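Local coordinates for protein titin (Homo sapiens, PDB 1WAA) that acts as a giant elastic protein of the muscle sarcomere, represented here by one immunoglobulin domain of its heart isoform, at residues E26-E31 with D56-I61; V17-T22 with N66-M71. All blocks are in the same frame, centred on the assembly; numbering follows the deposited sequence.

Interaction 1. Residues E26-E31 with D56-I61; sequences EIELSE and DGKKHI. With ZN (zinc ion), chain B; ZN (zinc ion), chain T.
Ile27 and His60 form a hydrogen-bonded pair between two antiparallel neighbours, strands 23-29 and 59-64, in one sheet of the immunoglobulin sandwich. Ile27 N donates to His60 O at 3.0 Å, and His60 N returns a bond to Ile27 O. Leu29 N extends the ladder to Lys58 O at 2.8 Å. Lys58 is the third residue of the type II' turn from Asp56 to Lys59. Water 1 donates to both Glu31 O and Gly57 O.

Ile27, Leu29 and His60 lie on the inner face of the sheet. Ile27 CG2 is 3.7 Å from His60 CB, and Leu29 CD2 meets the His60 ring obliquely, 3.6 Å from CE1. Phe77 of the opposing sheet touches all three. His60 ND1 is buried without a polar partner.

Glu26, Glu28, Lys59 and Ile61 lie on the other face. Glu28 has its CG anti to the backbone N (chi1 -175°), and its extended chain carries the carboxylate between two lysines. Lys58 NZ makes a long salt bridge to Glu28 OE1, 3.5 Å. Lys59, bent from chi2 onward, brings NZ to the anti side of Glu28 OE2 at 3.1 Å. The stronger partner of Lys59 NZ is an acidic side chain of another protein chain. If Glu28 were an alanine, Lys58 would probably lose its charge partner across the contact, and its amine would be freer to turn.

Glu26 binds a zinc ion through both carboxylate oxygens, OE1 at 2.2 Å, and water 2 and two side chains of another protein chain join the site. Asp56 chelates a second zinc ion, which also holds three waters. The strand pairing, with one face turned to strand 73-79, fits the two-sheet sandwich of an I-set immunoglobulin domain.

Interaction 2. Residues V17-T22 with N66-M71; sequences VFVGET and NCQLGM
Val19 meets the flat amide of Gln68 obliquely from one side of its plane. Its CG1 lies 3.7 Å from Gln68 OE1, and the two side chains cross at about a right angle. The Asn66 amide touches through its oxygen, with OD1 3.6 Å from Gly20 CA. Gln68 NE2 makes weak hydrogen bonds to Asn66 OD1, joining the two side-chain amides, and to the backbone O of Asn66.

This is the end of the immunoglobulin domain where the turn after strand 15-18 packs against the loop between strands 59-64 and 73-79. The turn is of type II, from Phe18 to Glu21. Gly20 has positive phi (93°), and a CB at its backbone angles would jam against the carbonyl oxygen of Val19.

Cys67 clasps the turn with two backbone bonds. Gly20 N donates to Cys67 O at 2.7 Å. Cys67 N donates to Glu21 O at 3.0 Å, and water 6 joins Gly20 O to Asn66 N.

Apolar contacts add to these bonds. Val17 holds CG1 between its backbone N and carbonyl carbon (chi1 67°), where it packs on Cys67 CB at 3.7 Å. Val17 also touches Leu88 and Val90 of strand 82-91. Packing is tight where Val19 CG2 meets Leu69 CD1 at 3.5 Å.

The two contacts sit on opposite sides of the centre of the domain, with their own centres about 24 Å apart. They do not touch, but the chain connects them twice. The turn 17-22 runs straight into strand 23-29, and strand 59-64 leads into the loop 66-71. Interaction 1 is therefore nested within the loop that interaction 2 closes. Interaction 1 joins two neighbouring strands within one sheet, while interaction 2 joins the turn and loop at one end of the domain. Zinc is bound directly by interaction 1 alone of the two. In interaction 2 the side chain of Val17 stays about 7 Å from a bound zinc ion.

Interaction 1. Residues E26-E31 with D56-I61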
loop_
_atom_site.group_PDB
_atom_site.type_symbol
_atom_site.label_atom_id
_atom_site.label_comp_id
_atom_site.label_asym_id
_atom_site.label_seq_id
_atom_site.Cartn_x
_atom_site.Cartn_y
_atom_site.Cartn_z
ATOM N N GLU C 26 14.497 12.785 -4.161
ATOM C CA GLU C 26 14.045 11.408 -4.386
ATOM C C GLU C 26 15.234 10.471 -4.421
ATOM O O GLU C 26 16.323 10.828 -4.874
ATOM C CB GLU C 26 13.189 11.207 -5.673
ATOM C CG GLU C 26 13.838 11.665 -6.941
ATOM C CD GLU C 26 13.445 10.901 -8.218
ATOM O OE1 GLU C 26 13.791 11.407 -9.300
ATOM O OE2 GLU C 26 12.812 9.784 -8.215
ATOM N N ILE C 27 14.981 9.300 -3.894
ATOM C CA ILE C 27 15.960 8.224 -3.847
ATOM C C ILE C 27 15.215 6.918 -4.136
ATOM O O ILE C 27 14.040 6.744 -3.742
ATOM C CB ILE C 27 16.668 8.203 -2.453
ATOM C CG1 ILE C 27 17.678 7.053 -2.350
ATOM C CG2 ILE C 27 15.675 8.111 -1.301
ATOM C CD1 ILE C 27 18.396 7.005 -1.027
ATOM N N GLU C 28 15.884 6.019 -4.841
ATOM C CA GLU C 28 15.306 4.714 -5.136
ATOM C C GLU C 28 16.142 3.632 -4.467
ATOM O O GLU C 28 17.367 3.615 -4.576
ATOM C CB GLU C 28 15.249 4.457 -6.625
ATOM C CG GLU C 28 14.545 3.146 -6.943
ATOM C CD GLU C 28 14.324 2.940 -8.428
ATOM O OE1 GLU C 28 14.836 1.928 -8.977
ATOM O OE2 GLU C 28 13.640 3.783 -9.098
ATOM N N LEU C 29 15.468 2.739 -3.769
ATOM C CA LEU C 29 16.138 1.639 -3.064
ATOM C C LEU C 29 16.027 0.357 -3.897
ATOM O O LEU C 29 15.307 0.317 -4.903
ATOM C CB LEU C 29 15.453 1.414 -1.732
ATOM C CG LEU C 29 15.963 2.190 -0.508
ATOM C CD1 LEU C 29 16.694 3.494 -0.834
ATOM C CD2 LEU C 29 14.829 2.453 0.495
ATOM N N SER C 30 16.733 -0.680 -3.464
ATOM C CA SER C 30 16.723 -1.962 -4.171
ATOM C C SER C 30 15.439 -2.772 -3.896
ATOM O O SER C 30 15.174 -3.763 -4.569
ATOM C CB SER C 30 17.943 -2.815 -3.787
ATOM O OG SER C 30 17.971 -3.066 -2.397
ATOM N N GLU C 31 14.660 -2.353 -2.906
ATOM C CA GLU C 31 13.441 -3.078 -2.533
ATOM C C GLU C 31 12.327 -2.121 -2.164
ATOM O O GLU C 31 12.587 -1.043 -1.609
ATOM C CB GLU C 31 13.717 -3.984 -1.320
ATOM C CG GLU C 31 14.694 -5.113 -1.607
ATOM C CD GLU C 31 14.043 -6.294 -2.315
ATOM O OE1 GLU C 31 12.810 -6.563 -2.080
ATOM O OE2 GLU C 31 14.751 -6.987 -3.121
ATOM N N ASP C 56 6.566 5.225 -2.016
ATOM C CA ASP C 56 5.804 4.521 -3.060
ATOM C C ASP C 56 6.726 3.487 -3.691
ATOM O O ASP C 56 7.612 3.841 -4.466
ATOM C CB ASP C 56 5.281 5.516 -4.119
ATOM C CG ASP C 56 4.509 4.824 -5.253
ATOM O OD1 ASP C 56 4.386 3.574 -5.255
ATOM O OD2 ASP C 56 3.984 5.497 -6.186
ATOM N N GLY C 57 6.501 2.222 -3.328
ATOM C CA GLY C 57 7.319 1.099 -3.807
ATOM C C GLY C 57 8.765 1.367 -3.406
ATOM O O GLY C 57 9.058 1.640 -2.233
ATOM N N LYS C 58 9.644 1.345 -4.389
ATOM C CA LYS C 58 11.082 1.511 -4.145
ATOM C C LYS C 58 11.507 2.963 -3.988
ATOM O O LYS C 58 12.671 3.245 -3.666
ATOM C CB LYS C 58 11.878 0.912 -5.306
ATOM C CG LYS C 58 11.796 -0.591 -5.367
ATOM C CD LYS C 58 12.795 -1.151 -6.354
ATOM C CE LYS C 58 12.232 -1.192 -7.760
ATOM N NZ LYS C 58 13.299 -1.254 -8.786
ATOM N N LYS C 59 10.568 3.864 -4.203
ATOM C CA LYS C 59 10.846 5.291 -4.176
ATOM C C LYS C 59 10.583 5.922 -2.825
ATOM O O LYS C 59 9.598 5.606 -2.157
ATOM C CB LYS C 59 9.948 6.002 -5.202
ATOM C CG LYS C 59 10.330 5.693 -6.617
ATOM C CD LYS C 59 11.597 6.428 -7.017
ATOM C CE LYS C 59 11.497 6.937 -8.427
ATOM N NZ LYS C 59 12.758 6.731 -9.155
ATOM N N HIS C 60 11.487 6.804 -2.437
ATOM C CA HIS C 60 11.272 7.641 -1.255
ATOM C C HIS C 60 11.447 9.094 -1.689
ATOM O O HIS C 60 12.420 9.433 -2.371
ATOM C CB HIS C 60 12.235 7.310 -0.138
ATOM C CG HIS C 60 11.820 6.089 0.650
ATOM N ND1 HIS C 60 12.103 4.806 0.215
ATOM C CD2 HIS C 60 11.152 5.956 1.823
ATOM C CE1 HIS C 60 11.631 3.942 1.100
ATOM N NE2 HIS C 60 11.060 4.612 2.076
ATOM N N ILE C 61 10.500 9.932 -1.292
ATOM C CA ILE C 61 10.527 11.349 -1.671
ATOM C C ILE C 61 10.279 12.250 -0.457
ATOM O O ILE C 61 9.502 11.910 0.449
ATOM C CB ILE C 61 9.449 11.598 -2.767
ATOM C CG1 ILE C 61 9.873 10.920 -4.090
ATOM C CG2 ILE C 61 9.170 13.102 -3.009
ATOM C CD1 ILE C 61 8.699 10.582 -4.992
HETATM ZN ZN ZN B . 13.262 9.897 -10.767
HETATM ZN ZN ZN T . 3.096 3.357 -6.582
HETATM O O HOH W 1 11.408 1.107 -0.235
HETATM O O HOH W 2 14.836 8.544 -10.940
HETATM O O HOH W 3 4.711 2.142 -7.503
HETATM O O HOH W 4 2.642 1.153 -6.090
HETATM O O HOH W 5 3.350 4.349 -8.839
#

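Interaction 2. Residues V17-T22 with N66-M71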
loop_
_atom_site.group_PDB
_atom_site.type_symbol
_atom_site.label_atom_id
_atom_site.label_comp_id
_atom_site.label_asym_id
_atom_site.label_seq_id
_atom_site.Cartn_x
_atom_site.Cartn_y
_atom_site.Cartn_z
ATOM N N VAL C 17 17.314 25.726 -5.128
ATOM C CA VAL C 17 15.965 26.256 -5.036
ATOM C C VAL C 17 16.084 27.717 -4.608
ATOM O O VAL C 17 16.974 28.036 -3.848
ATOM C CB VAL C 17 15.103 25.423 -4.022
ATOM C CG1 VAL C 17 15.588 25.574 -2.561
ATOM C CG2 VAL C 17 13.654 25.756 -4.124
ATOM N N PHE C 18 15.198 28.577 -5.116
ATOM C CA PHE C 18 15.152 29.982 -4.694
ATOM C C PHE C 18 14.250 30.102 -3.463
ATOM O O PHE C 18 13.380 29.252 -3.221
ATOM C CB PHE C 18 14.633 30.891 -5.819
ATOM C CG PHE C 18 15.574 31.003 -6.996
ATOM C CD1 PHE C 18 15.275 30.386 -8.207
ATOM C CD2 PHE C 18 16.780 31.693 -6.883
ATOM C CE1 PHE C 18 16.142 30.491 -9.305
ATOM C CE2 PHE C 18 17.651 31.801 -7.985
ATOM C CZ PHE C 18 17.318 31.179 -9.186
ATOM N N VAL C 19 14.446 31.174 -2.718
ATOM C CA VAL C 19 13.721 31.346 -1.473
ATOM C C VAL C 19 12.228 31.345 -1.757
ATOM O O VAL C 19 11.752 32.036 -2.665
ATOM C CB VAL C 19 14.133 32.663 -0.821
ATOM C CG1 VAL C 19 13.257 33.013 0.392
ATOM C CG2 VAL C 19 15.606 32.621 -0.393
ATOM N N GLY C 20 11.507 30.558 -0.983
ATOM C CA GLY C 20 10.052 30.507 -1.076
ATOM C C GLY C 20 9.545 29.417 -2.014
ATOM O O GLY C 20 8.356 29.094 -2.012
ATOM N N GLU C 21 10.418 28.863 -2.824
ATOM C CA GLU C 21 10.004 27.789 -3.736
ATOM C C GLU C 21 10.118 26.442 -3.026
ATOM O O GLU C 21 10.598 26.351 -1.888
ATOM C CB GLU C 21 10.868 27.792 -4.997
ATOM C CG GLU C 21 10.661 29.020 -5.884
ATOM C CD GLU C 21 9.283 29.079 -6.525
ATOM O OE1 GLU C 21 8.496 30.036 -6.242
ATOM O OE2 GLU C 21 8.956 28.171 -7.339
ATOM N N THR C 22 9.663 25.374 -3.682
ATOM C CA THR C 22 9.755 24.057 -3.041
ATOM C C THR C 22 10.833 23.177 -3.704
ATOM O O THR C 22 11.094 23.240 -4.914
ATOM C CB THR C 22 8.354 23.333 -2.913
ATOM O OG1 THR C 22 8.353 22.026 -3.510
ATOM C CG2 THR C 22 7.218 24.121 -3.494
ATOM N N ASN C 66 8.308 26.192 0.744
ATOM C CA ASN C 66 8.671 27.504 1.263
ATOM C C ASN C 66 10.108 27.519 1.797
ATOM O O ASN C 66 10.366 27.926 2.927
ATOM C CB ASN C 66 7.676 27.867 2.370
ATOM C CG ASN C 66 7.795 29.292 2.805
ATOM O OD1 ASN C 66 8.294 30.128 2.041
ATOM N ND2 ASN C 66 7.365 29.605 4.014
ATOM N N CYS C 67 11.028 27.056 0.966
ATOM C CA CYS C 67 12.449 26.965 1.337
ATOM C C CYS C 67 13.042 28.319 1.690
ATOM O O CYS C 67 12.737 29.333 1.059
ATOM C CB CYS C 67 13.238 26.355 0.200
ATOM S SG CYS C 67 12.962 24.539 0.136
ATOM N N GLN C 68 13.889 28.296 2.721
ATOM C CA GLN C 68 14.537 29.505 3.254
ATOM C C GLN C 68 16.069 29.317 3.245
ATOM O O GLN C 68 16.577 28.194 3.213
ATOM C CB GLN C 68 14.000 29.810 4.666
ATOM C CG GLN C 68 12.472 30.069 4.705
ATOM C CD GLN C 68 12.031 31.304 3.911
ATOM O OE1 GLN C 68 12.705 32.340 3.941
ATOM N NE2 GLN C 68 10.904 31.228 3.209
ATOM N N LEU C 69 16.773 30.433 3.244
ATOM C CA LEU C 69 18.239 30.458 3.173
ATOM C C LEU C 69 18.930 29.575 4.227
ATOM O O LEU C 69 19.930 28.901 3.935
ATOM C CB LEU C 69 18.721 31.894 3.361
ATOM C CG LEU C 69 19.429 32.586 2.191
ATOM C CD1 LEU C 69 18.861 32.239 0.817
ATOM C CD2 LEU C 69 19.361 34.099 2.389
ATOM N N GLY C 70 18.405 29.592 5.440
ATOM C CA GLY C 70 18.996 28.837 6.549
ATOM C C GLY C 70 18.899 27.323 6.349
ATOM O O GLY C 70 19.603 26.550 6.997
ATOM N N MET C 71 18.038 26.886 5.448
ATOM C CA MET C 71 17.877 25.444 5.181
ATOM C C MET C 71 19.007 24.831 4.320
ATOM O O MET C 71 19.102 23.607 4.206
ATOM C CB MET C 71 16.535 25.193 4.511
ATOM C CG MET C 71 15.360 25.525 5.457
ATOM S SD MET C 71 13.808 25.476 4.616
ATOM C CE MET C 71 13.754 23.873 3.886
HETATM O O HOH W 6 6.903 26.648 -1.711
#